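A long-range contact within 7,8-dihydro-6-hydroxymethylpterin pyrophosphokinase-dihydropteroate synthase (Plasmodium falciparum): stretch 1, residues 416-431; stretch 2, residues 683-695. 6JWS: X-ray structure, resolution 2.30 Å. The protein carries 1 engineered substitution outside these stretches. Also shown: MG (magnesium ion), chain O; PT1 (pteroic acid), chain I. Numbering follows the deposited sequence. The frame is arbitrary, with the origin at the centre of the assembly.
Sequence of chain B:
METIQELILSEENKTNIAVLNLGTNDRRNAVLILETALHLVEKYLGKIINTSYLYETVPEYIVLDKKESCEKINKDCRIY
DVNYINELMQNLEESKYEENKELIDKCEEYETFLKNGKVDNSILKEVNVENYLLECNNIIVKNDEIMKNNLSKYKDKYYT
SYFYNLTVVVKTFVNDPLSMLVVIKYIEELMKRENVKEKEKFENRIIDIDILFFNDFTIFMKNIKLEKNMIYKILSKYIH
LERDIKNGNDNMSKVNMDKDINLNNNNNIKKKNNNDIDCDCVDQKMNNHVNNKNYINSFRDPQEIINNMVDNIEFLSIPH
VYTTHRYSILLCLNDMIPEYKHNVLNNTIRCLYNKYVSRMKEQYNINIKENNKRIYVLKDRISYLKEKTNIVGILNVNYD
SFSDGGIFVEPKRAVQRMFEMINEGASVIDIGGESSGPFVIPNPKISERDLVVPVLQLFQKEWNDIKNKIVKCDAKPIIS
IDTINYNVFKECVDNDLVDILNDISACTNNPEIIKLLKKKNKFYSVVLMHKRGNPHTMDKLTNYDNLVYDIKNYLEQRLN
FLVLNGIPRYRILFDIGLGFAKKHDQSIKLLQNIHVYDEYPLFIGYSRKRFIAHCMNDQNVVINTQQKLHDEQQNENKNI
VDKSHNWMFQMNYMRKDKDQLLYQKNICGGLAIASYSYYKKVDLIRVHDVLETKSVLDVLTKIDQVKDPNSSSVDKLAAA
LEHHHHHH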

ATOM      1  N   GLN B 416      24.586  16.979  19.803  1.00 27.68           N
ATOM      2  CA  GLN B 416      24.130  15.785  20.482  1.00 31.05           C
ATOM      3  C   GLN B 416      22.917  15.225  19.734  1.00 30.22           C
ATOM      4  O   GLN B 416      22.853  14.027  19.461  1.00 27.63           O
ATOM      5  CB  GLN B 416      23.719  16.163  21.903  1.00 37.23           C
ATOM      6  CG  GLN B 416      24.134  15.178  22.983  1.00 47.30           C
ATOM      7  CD  GLN B 416      24.237  15.911  24.304  1.00 60.02           C
ATOM      8  OE1 GLN B 416      25.319  16.329  24.727  1.00 65.27           O
ATOM      9  NE2 GLN B 416      23.098  16.116  24.952  1.00 59.41           N
ATOM     10  N   ARG B 417      21.952  16.109  19.435  1.00 29.19           N
ATOM     11  CA  ARG B 417      20.730  15.779  18.717  1.00 28.23           C
ATOM     12  C   ARG B 417      21.055  15.190  17.340  1.00 26.90           C
ATOM     13  O   ARG B 417      20.421  14.224  16.928  1.00 25.98           O
ATOM     14  CB  ARG B 417      19.811  17.001  18.642  1.00 29.65           C
ATOM     15  CG  ARG B 417      18.473  16.752  17.959  1.00 32.09           C
ATOM     16  CD  ARG B 417      17.582  15.708  18.609  1.00 33.46           C
ATOM     17  NE  ARG B 417      16.371  15.497  17.817  1.00 37.34           N
ATOM     18  CZ  ARG B 417      15.803  14.313  17.577  1.00 36.38           C
ATOM     19  NH1 ARG B 417      16.326  13.204  18.079  1.00 35.41           N
ATOM     20  NH2 ARG B 417      14.713  14.247  16.831  1.00 32.83           N
ATOM     21  N   MET B 418      22.069  15.743  16.659  1.00 24.96           N
ATOM     22  CA  MET B 418      22.502  15.232  15.367  1.00 24.49           C
ATOM     23  C   MET B 418      23.008  13.800  15.490  1.00 25.46           C
ATOM     24  O   MET B 418      22.750  12.987  14.603  1.00 24.19           O
ATOM     25  CB  MET B 418      23.585  16.107  14.728  1.00 23.77           C
ATOM     26  CG  MET B 418      23.037  17.446  14.306  1.00 24.16           C
ATOM     27  SD  MET B 418      24.269  18.626  13.730  1.00 25.00           S
ATOM     28  CE  MET B 418      24.831  17.821  12.230  1.00 22.30           C
ATOM     29  N   PHE B 419      23.727  13.497  16.580  1.00 25.27           N
ATOM     30  CA  PHE B 419      24.245  12.153  16.795  1.00 24.25           C
ATOM     31  C   PHE B 419      23.094  11.192  17.098  1.00 21.91           C
ATOM     32  O   PHE B 419      23.068  10.064  16.625  1.00 21.44           O
ATOM     33  CB  PHE B 419      25.387  12.155  17.822  1.00 26.81           C
ATOM     34  CG  PHE B 419      26.752  12.407  17.220  1.00 29.66           C
ATOM     35  CD1 PHE B 419      27.508  11.364  16.697  1.00 31.15           C
ATOM     36  CD2 PHE B 419      27.288  13.687  17.170  1.00 29.89           C
ATOM     37  CE1 PHE B 419      28.753  11.602  16.133  1.00 33.59           C
ATOM     38  CE2 PHE B 419      28.527  13.930  16.593  1.00 28.66           C
ATOM     39  CZ  PHE B 419      29.256  12.887  16.076  1.00 32.85           C
ATOM     40  N   GLU B 420      22.139  11.651  17.889  1.00 21.28           N
ATOM     41  CA  GLU B 420      20.937  10.903  18.207  1.00 25.29           C
ATOM     42  C   GLU B 420      20.189  10.493  16.922  1.00 25.39           C
ATOM     43  O   GLU B 420      19.767   9.341  16.760  1.00 23.91           O
ATOM     44  CB  GLU B 420      20.111  11.823  19.099  1.00 28.12           C
ATOM     45  CG  GLU B 420      19.256  11.130  20.124  1.00 38.24           C
ATOM     46  CD  GLU B 420      18.630  12.175  21.031  1.00 46.74           C
ATOM     47  OE1 GLU B 420      19.395  12.891  21.740  1.00 52.25           O
ATOM     48  OE2 GLU B 420      17.396  12.313  20.989  1.00 53.43           O
ATOM     49  N   MET B 421      20.040  11.428  15.979  1.00 23.03           N
ATOM     50  CA  MET B 421      19.244  11.152  14.788  1.00 22.82           C
ATOM     51  C   MET B 421      19.978  10.166  13.879  1.00 22.53           C
ATOM     52  O   MET B 421      19.353   9.320  13.242  1.00 20.64           O
ATOM     53  CB  MET B 421      18.871  12.432  14.038  1.00 20.21           C
ATOM     54  CG  MET B 421      17.771  13.209  14.745  1.00 19.73           C
ATOM     55  SD  MET B 421      17.189  14.677  13.842  1.00 21.67           S
ATOM     56  CE  MET B 421      18.689  15.658  13.730  1.00 18.73           C
ATOM     57  N   ILE B 422      21.309  10.257  13.854  1.00 23.13           N
ATOM     58  CA  ILE B 422      22.113   9.292  13.118  1.00 26.94           C
ATOM     59  C   ILE B 422      21.877   7.891  13.701  1.00 29.04           C
ATOM     60  O   ILE B 422      21.573   6.953  12.966  1.00 27.82           O
ATOM     61  CB  ILE B 422      23.601   9.689  13.145  1.00 25.65           C
ATOM     62  CG1 ILE B 422      23.837  11.044  12.474  1.00 27.67           C
ATOM     63  CG2 ILE B 422      24.468   8.611  12.519  1.00 24.86           C
ATOM     64  CD1 ILE B 422      25.193  11.641  12.806  1.00 28.75           C
ATOM     65  N   ASN B 423      21.975   7.777  15.034  1.00 29.96           N
ATOM     66  CA  ASN B 423      21.776   6.515  15.729  1.00 31.83           C
ATOM     67  C   ASN B 423      20.335   6.026  15.560  1.00 28.90           C
ATOM     68  O   ASN B 423      20.087   4.827  15.603  1.00 28.90           O
ATOM     69  CB  ASN B 423      22.226   6.586  17.193  1.00 35.63           C
ATOM     70  CG  ASN B 423      23.728   6.767  17.339  1.00 42.66           C
ATOM     71  OD1 ASN B 423      24.514   6.260  16.531  1.00 41.16           O
ATOM     72  ND2 ASN B 423      24.139   7.494  18.370  1.00 40.65           N
ATOM     73  N   GLU B 424      19.392   6.950  15.344  1.00 25.20           N
ATOM     74  CA  GLU B 424      18.000   6.558  15.198  1.00 22.56           C
ATOM     75  C   GLU B 424      17.702   6.081  13.772  1.00 20.27           C
ATOM     76  O   GLU B 424      16.645   5.496  13.539  1.00 21.61           O
ATOM     77  CB  GLU B 424      17.057   7.651  15.705  1.00 22.16           C
ATOM     78  CG  GLU B 424      16.838   7.661  17.215  1.00 22.07           C
ATOM     79  CD  GLU B 424      16.044   8.885  17.679  1.00 23.69           C
ATOM     80  OE1 GLU B 424      15.535   9.632  16.812  1.00 23.39           O
ATOM     81  OE2 GLU B 424      15.905   9.096  18.907  1.00 27.45           O
ATOM     82  N   GLY B 425      18.628   6.317  12.837  1.00 18.55           N
ATOM     83  CA  GLY B 425      18.566   5.757  11.492  1.00 18.02           C
ATOM     84  C   GLY B 425      18.353   6.790  10.373  1.00 18.57           C
ATOM     85  O   GLY B 425      18.028   6.422   9.246  1.00 18.92           O
ATOM     86  N   ALA B 426      18.528   8.084  10.657  1.00 17.82           N
ATOM     87  CA  ALA B 426      18.506   9.089   9.602  1.00 18.35           C
ATOM     88  C   ALA B 426      19.704   8.922   8.665  1.00 20.27           C
ATOM     89  O   ALA B 426      20.834   8.764   9.114  1.00 22.22           O
ATOM     90  CB  ALA B 426      18.506  10.458  10.226  1.00 18.13           C
ATOM     91  N   SER B 427      19.458   9.013   7.352  1.00 21.00           N
ATOM     92  CA  SER B 427      20.510   8.990   6.346  1.00 21.18           C
ATOM     93  C   SER B 427      21.013  10.411   6.066  1.00 18.86           C
ATOM     94  O   SER B 427      22.129  10.614   5.566  1.00 17.79           O
ATOM     95  CB  SER B 427      19.973   8.395   5.050  1.00 22.26           C
ATOM     96  OG  SER B 427      19.382   7.138   5.285  1.00 27.36           O
ATOM     97  N   VAL B 428      20.124  11.381   6.279  1.00 15.31           N
ATOM     98  CA  VAL B 428      20.448  12.772   6.027  1.00 14.52           C
ATOM     99  C   VAL B 428      20.036  13.554   7.256  1.00 14.00           C
ATOM    100  O   VAL B 428      19.050  13.211   7.903  1.00 14.65           O
ATOM    101  CB  VAL B 428      19.758  13.327   4.763  1.00 13.72           C
ATOM    102  CG1 VAL B 428      20.082  14.808   4.555  1.00 13.48           C
ATOM    103  CG2 VAL B 428      20.155  12.542   3.523  1.00 13.98           C
ATOM    104  N   ILE B 429      20.807  14.596   7.562  1.00 15.00           N
ATOM    105  CA  ILE B 429      20.380  15.595   8.526  1.00 15.39           C
ATOM    106  C   ILE B 429      20.198  16.911   7.782  1.00 15.35           C
ATOM    107  O   ILE B 429      21.143  17.342   7.106  1.00 14.66           O
ATOM    108  CB  ILE B 429      21.412  15.773   9.652  1.00 16.17           C
ATOM    109  CG1 ILE B 429      21.837  14.450  10.288  1.00 17.08           C
ATOM    110  CG2 ILE B 429      20.901  16.776  10.684  1.00 16.52           C
ATOM    111  CD1 ILE B 429      20.682  13.605  10.756  1.00 19.98           C
ATOM    112  N   ASP B 430      19.010  17.529   7.973  1.00 14.71           N
ATOM    113  CA  ASP B 430      18.673  18.852   7.461  1.00 15.60           C
ATOM    114  C   ASP B 430      18.793  19.871   8.593  1.00 15.02           C
ATOM    115  O   ASP B 430      17.991  19.895   9.532  1.00 13.61           O
ATOM    116  CB  ASP B 430      17.274  18.897   6.824  1.00 17.31           C
ATOM    117  CG  ASP B 430      16.961  20.148   5.990  1.00 20.54           C
ATOM    118  OD1 ASP B 430      17.839  20.576   5.197  1.00 20.53           O
ATOM    119  OD2 ASP B 430      15.808  20.678   6.099  1.00 23.23           O
ATOM    120  N   ILE B 431      19.791  20.745   8.481  1.00 15.24           N
ATOM    121  CA  ILE B 431      19.976  21.744   9.518  1.00 15.52           C
ATOM    122  C   ILE B 431      19.487  23.076   8.967  1.00 15.53           C
ATOM    123  O   ILE B 431      19.761  23.396   7.813  1.00 15.46           O
ATOM    124  CB  ILE B 431      21.447  21.819   9.975  1.00 15.69           C
ATOM    125  CG1 ILE B 431      21.593  22.678  11.234  1.00 16.78           C
ATOM    126  CG2 ILE B 431      22.348  22.350   8.862  1.00 15.16           C
ATOM    127  CD1 ILE B 431      23.003  22.657  11.816  1.00 17.87           C
ATOM    128  N   ASP B 683      11.467   9.203  -2.367  1.00  8.86           N
ATOM    129  CA  ASP B 683      12.897   9.003  -2.181  1.00  8.84           C
ATOM    130  C   ASP B 683      13.401   9.521  -0.832  1.00  8.78           C
ATOM    131  O   ASP B 683      14.286   8.907  -0.240  1.00  9.28           O
ATOM    132  CB  ASP B 683      13.649   9.605  -3.361  1.00  8.82           C
ATOM    133  CG  ASP B 683      13.176   9.005  -4.679  1.00  9.08           C
ATOM    134  OD1 ASP B 683      13.566   7.841  -4.969  1.00  9.37           O
ATOM    135  OD2 ASP B 683      12.417   9.687  -5.395  1.00  8.71           O
ATOM    136  N   LEU B 684      12.897  10.662  -0.354  1.00  8.73           N
ATOM    137  CA  LEU B 684      13.340  11.179   0.940  1.00  8.98           C
ATOM    138  C   LEU B 684      12.148  11.789   1.661  1.00  9.13           C
ATOM    139  O   LEU B 684      11.319  12.451   1.024  1.00  9.07           O
ATOM    140  CB  LEU B 684      14.445  12.234   0.799  1.00  8.75           C
ATOM    141  CG  LEU B 684      15.747  11.762   0.136  1.00  9.60           C
ATOM    142  CD1 LEU B 684      15.713  12.064  -1.361  1.00  9.99           C
ATOM    143  CD2 LEU B 684      16.973  12.428   0.751  1.00  9.26           C
ATOM    144  N   ILE B 685      12.098  11.564   2.982  1.00  8.62           N
ATOM    145  CA  ILE B 685      11.088  12.188   3.815  1.00  8.93           C
ATOM    146  C   ILE B 685      11.799  12.915   4.960  1.00  9.50           C
ATOM    147  O   ILE B 685      12.765  12.403   5.561  1.00  9.75           O
ATOM    148  CB  ILE B 685      10.025  11.161   4.286  1.00  8.79           C
ATOM    149  CG1 ILE B 685      10.657   9.996   5.062  1.00  8.65           C
ATOM    150  CG2 ILE B 685       9.208  10.635   3.100  1.00  8.49           C
ATOM    151  CD1 ILE B 685       9.657   9.050   5.734  1.00  8.54           C
ATOM    152  N   ARG B 686      11.315  14.130   5.237  1.00  9.29           N
ATOM    153  CA  ARG B 686      11.960  15.059   6.147  1.00  9.70           C
ATOM    154  C   ARG B 686      11.145  15.040   7.431  1.00  9.81           C
ATOM    155  O   ARG B 686       9.987  15.458   7.412  1.00  9.85           O
ATOM    156  CB  ARG B 686      11.941  16.467   5.524  1.00  9.88           C
ATOM    157  CG  ARG B 686      12.711  17.524   6.302  1.00 10.09           C
ATOM    158  CD  ARG B 686      12.505  18.878   5.630  1.00 11.20           C
ATOM    159  NE  ARG B 686      13.123  19.926   6.417  1.00 11.27           N
ATOM    160  CZ  ARG B 686      12.512  20.626   7.368  1.00 11.54           C
ATOM    161  NH1 ARG B 686      11.232  20.431   7.632  1.00 12.02           N
ATOM    162  NH2 ARG B 686      13.179  21.567   8.013  1.00 11.49           N
ATOM    163  N   VAL B 687      11.727  14.522   8.515  1.00  9.69           N
ATOM    164  CA  VAL B 687      10.907  14.215   9.677  1.00 10.22           C
ATOM    165  C   VAL B 687      11.581  14.693  10.966  1.00 10.78           C
ATOM    166  O   VAL B 687      12.819  14.751  11.056  1.00 10.82           O
ATOM    167  CB  VAL B 687      10.537  12.712   9.733  1.00 10.75           C
ATOM    168  CG1 VAL B 687       9.748  12.256   8.502  1.00  9.41           C
ATOM    169  CG2 VAL B 687      11.757  11.816   9.968  1.00 10.20           C
ATOM    170  N   HIS B 688      10.758  15.035  11.968  1.00 11.43           N
ATOM    171  CA  HIS B 688      11.274  15.300  13.308  1.00 13.36           C
ATOM    172  C   HIS B 688      11.481  14.000  14.095  1.00 14.47           C
ATOM    173  O   HIS B 688      12.312  13.948  14.996  1.00 16.04           O
ATOM    174  CB  HIS B 688      10.301  16.159  14.119  1.00 13.71           C
ATOM    175  CG  HIS B 688      10.026  17.497  13.528  1.00 14.31           C
ATOM    176  ND1 HIS B 688       9.000  17.696  12.612  1.00 14.39           N
ATOM    177  CD2 HIS B 688      10.610  18.702  13.734  1.00 14.18           C
ATOM    178  CE1 HIS B 688       8.959  18.975  12.283  1.00 14.20           C
ATOM    179  NE2 HIS B 688       9.941  19.609  12.947  1.00 14.48           N
ATOM    180  N   ASP B 689      10.689  12.967  13.793  1.00 14.57           N
ATOM    181  CA  ASP B 689      10.588  11.786  14.641  1.00 14.45           C
ATOM    182  C   ASP B 689      11.284  10.621  13.932  1.00 14.45           C
ATOM    183  O   ASP B 689      10.646   9.830  13.248  1.00 13.93           O
ATOM    184  CB  ASP B 689       9.130  11.566  15.050  1.00 14.25           C
ATOM    185  CG  ASP B 689       8.501  12.758  15.778  1.00 15.28           C
ATOM    186  OD1 ASP B 689       8.755  12.900  16.994  1.00 15.54           O
ATOM    187  OD2 ASP B 689       7.743  13.550  15.136  1.00 14.84           O
ATOM    188  N   VAL B 690      12.611  10.541  14.095  1.00 14.45           N
ATOM    189  CA  VAL B 690      13.447   9.671  13.288  1.00 15.20           C
ATOM    190  C   VAL B 690      13.264   8.216  13.743  1.00 17.29           C
ATOM    191  O   VAL B 690      13.096   7.333  12.900  1.00 17.19           O
ATOM    192  CB  VAL B 690      14.928  10.104  13.319  1.00 14.11           C
ATOM    193  CG1 VAL B 690      15.813   9.106  12.581  1.00 13.91           C
ATOM    194  CG2 VAL B 690      15.149  11.503  12.758  1.00 13.35           C
ATOM    195  N   LEU B 691      13.284   7.976  15.071  1.00 16.68           N
ATOM    196  CA  LEU B 691      13.191   6.624  15.599  1.00 15.83           C
ATOM    197  C   LEU B 691      11.844   6.032  15.204  1.00 14.05           C
ATOM    198  O   LEU B 691      11.762   4.875  14.810  1.00 13.42           O
ATOM    199  CB  LEU B 691      13.348   6.642  17.126  1.00 17.86           C
ATOM    200  CG  LEU B 691      13.078   5.298  17.807  1.00 21.36           C
ATOM    201  CD1 LEU B 691      13.962   5.120  19.049  1.00 22.02           C
ATOM    202  CD2 LEU B 691      11.582   5.135  18.157  1.00 20.43           C
ATOM    203  N   GLU B 692      10.787   6.834  15.336  1.00 13.25           N
ATOM    204  CA  GLU B 692       9.446   6.370  15.032  1.00 13.33           C
ATOM    205  C   GLU B 692       9.346   5.994  13.547  1.00 13.51           C
ATOM    206  O   GLU B 692       8.843   4.933  13.197  1.00 13.19           O
ATOM    207  CB  GLU B 692       8.450   7.467  15.408  1.00 13.94           C
ATOM    208  CG  GLU B 692       8.438   7.812  16.892  1.00 14.59           C
ATOM    209  CD  GLU B 692       9.365   8.939  17.338  1.00 16.13           C
ATOM    210  OE1 GLU B 692      10.554   8.950  16.943  1.00 15.07           O
ATOM    211  OE2 GLU B 692       8.885   9.831  18.074  1.00 17.62           O
ATOM    212  N   THR B 693       9.848   6.872  12.668  1.00 13.44           N
ATOM    213  CA  THR B 693       9.739   6.705  11.226  1.00 13.36           C
ATOM    214  C   THR B 693      10.537   5.477  10.778  1.00 13.68           C
ATOM    215  O   THR B 693      10.064   4.676   9.969  1.00 13.24           O
ATOM    216  CB  THR B 693      10.175   7.996  10.510  1.00 12.70           C
ATOM    217  OG1 THR B 693       9.368   9.063  11.021  1.00 11.40           O
ATOM    218  CG2 THR B 693      10.029   7.914   9.006  1.00 12.11           C
ATOM    219  N   LYS B 694      11.765   5.345  11.298  1.00 14.75           N
ATOM    220  CA  LYS B 694      12.615   4.209  10.972  1.00 16.00           C
ATOM    221  C   LYS B 694      11.957   2.888  11.387  1.00 16.00           C
ATOM    222  O   LYS B 694      12.139   1.875  10.709  1.00 17.03           O
ATOM    223  CB  LYS B 694      13.970   4.352  11.674  1.00 17.07           C
ATOM    224  CG  LYS B 694      15.046   3.357  11.249  1.00 18.82           C
ATOM    225  CD  LYS B 694      15.378   3.451   9.774  1.00 22.01           C
ATOM    226  CE  LYS B 694      16.666   2.755   9.385  1.00 24.15           C
ATOM    227  NZ  LYS B 694      16.656   1.327   9.778  1.00 26.14           N
ATOM    228  N   SER B 695      11.229   2.892  12.511  1.00 14.48           N
ATOM    229  CA  SER B 695      10.607   1.673  12.998  1.00 14.92           C
ATOM    230  C   SER B 695       9.548   1.234  11.994  1.00 14.81           C
ATOM    231  O   SER B 695       9.442   0.040  11.694  1.00 15.32           O
ATOM    232  CB  SER B 695      10.001   1.859  14.367  1.00 15.88           C
ATOM    233  OG  SER B 695      10.996   2.243  15.301  1.00 16.06           O
TER
HETATM  234 MG    MG O 807       9.510  11.777  18.850  1.00 12.45          MG
HETATM  235  C2  PT1 I 801       9.672  21.204   3.547  1.00  8.52           C
HETATM  236  C3  PT1 I 801      10.116  22.085   4.628  1.00  8.58           C
HETATM  237  C5  PT1 I 801      11.505  22.550   4.560  1.00  8.38           C
HETATM  238  N6  PT1 I 801       9.317  22.464   5.654  1.00  9.25           N
HETATM  239  C7  PT1 I 801      11.799  21.346   2.509  1.00  8.49           C
HETATM  240  N9  PT1 I 801      12.280  22.152   3.510  1.00  8.42           N
HETATM  241  C10 PT1 I 801       9.803  23.307   6.604  1.00  9.10           C
HETATM  242  N11 PT1 I 801      12.603  20.974   1.448  1.00  8.25           N
HETATM  243  C12 PT1 I 801      11.109  23.774   6.527  1.00  8.68           C
HETATM  244  C21 PT1 I 801       2.383  23.850   8.350  1.00 11.14           C
HETATM  245  O22 PT1 I 801       2.036  23.368   9.462  1.00 12.07           O
HETATM  246  O1  PT1 I 801       8.414  20.746   3.541  1.00  8.65           O
HETATM  247  N4  PT1 I 801      10.524  20.873   2.552  1.00  8.46           N
HETATM  248  N8  PT1 I 801      11.929  23.378   5.530  1.00  8.24           N
HETATM  249  C13 PT1 I 801       8.884  23.754   7.710  1.00  9.75           C
HETATM  250  N14 PT1 I 801       7.874  24.684   7.135  1.00 10.13           N
HETATM  251  C15 PT1 I 801       6.562  24.503   7.413  1.00 10.05           C
HETATM  252  C16 PT1 I 801       5.581  24.859   6.463  1.00  9.83           C
HETATM  253  C17 PT1 I 801       6.199  23.955   8.687  1.00  9.72           C
HETATM  254  C18 PT1 I 801       4.216  24.647   6.776  1.00 10.20           C
HETATM  255  C19 PT1 I 801       4.828  23.767   8.993  1.00 10.02           C
HETATM  256  C20 PT1 I 801       3.841  24.094   8.029  1.00 10.55           C
HETATM  257  O23 PT1 I 801       1.518  24.124   7.501  1.00 11.41           O
HETATM  258  O   HOH W   1      13.940  11.535  16.613  1.00 22.17           O
HETATM  259  O   HOH W   2      16.107  21.871   8.540  1.00 21.15           O
HETATM  260  O   HOH W   3       9.932  10.568  20.879  1.00 42.67           O
HETATM  261  O   HOH W   4      11.347  10.906  18.085  1.00 17.43           O

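Two strand-and-helix segments, at least 256 residues apart in sequence wherever they touch, pack here so that helix 416-424 and helix 690-695 run nearly parallel, their axes 10° apart and 9.2 Å at closest approach. The contact buries 500 Å² in total. It joins a charged pair between the strands to an apolar patch and a water-centred polar cluster between the helices.

The shortest direct hydrogen bond across the contact belongs to the salt bridge between Asp430 and Arg686. NE of Arg686 donates to OD2 of Asp430 at 2.8 Å with an almost straight N-H...O angle of 172°, while NH2 of Arg686 makes a weak second bond to the same OD2 at 3.4 Å. The CA-to-CB bond of Arg686 points sideways, but chi1 to chi3 are all t, and this extended chain carries the guanidinium to the carboxylate, which lies at its edge, near its plane. Water 2 reinforces the pair, accepting from NH2 of Arg686 at 3.0 Å and donating weakly to OD2 of Asp430 at 2.7 Å and to O of Asp430 at 2.9 Å. Both residues are buried, and the opposite charges offset each other there; OD1 and OD2 of Asp430 are also hydrogen-bonded elsewhere in the structure. The arginine's flat group also leaves a face free for the ligand: N8 of pteroic acid sits over it, 3.3 Å from NH2 of Arg686.

Between the helices, water 1 does much of the polar work. It accepts from NH2 of Arg417 at 2.8 Å and from N of Val690 at 3.0 Å, and donates to OE1 of Glu424 at 2.5 Å. It thus satisfies a backbone NH in the first turn of helix 690-695, where no preceding turn can supply a carbonyl. The next NH, N of Leu691, makes a weak hydrogen bond directly to OE1 of Glu424 at 3.3 Å. Glutamate suits this site because its side chain spans the gap and brings negative charge to the helix N-terminus. Arg417, in turn, has NH1 in a weak, salt-bridged hydrogen bond to OE2 of Glu420 at 3.2 Å. NH2 of Arg417 lies 3.0 Å from O of His688, but the angle is too poor for a hydrogen bond.

Val690 anchors the apolar patch, with 90 Å² covered by stretch 1. CG2 of Val690 meets CG of Met421 at 3.7 Å, and CG1 of Val690 meets CB of Ala426 at 3.8 Å, a compact branched side chain filling the space beside the helix end. Further along, CG2 of Val428 touches CD2 of Leu684 at 4.2 Å, without polar groups to satisfy.

Gly425 ends its helix in a Schellman motif with phi 113°. A CB on Gly425 would be jammed against the preceding carbonyl O and would lie 2.8 Å from CG of Lys694, so both backbone and neighbour favour glycine. N of Gly425 bonds to O of Ile422 at 3.0 Å, while N of Ala426 reaches back to O of Met421, also at 3.0 Å, satisfying both amides as the chain turns.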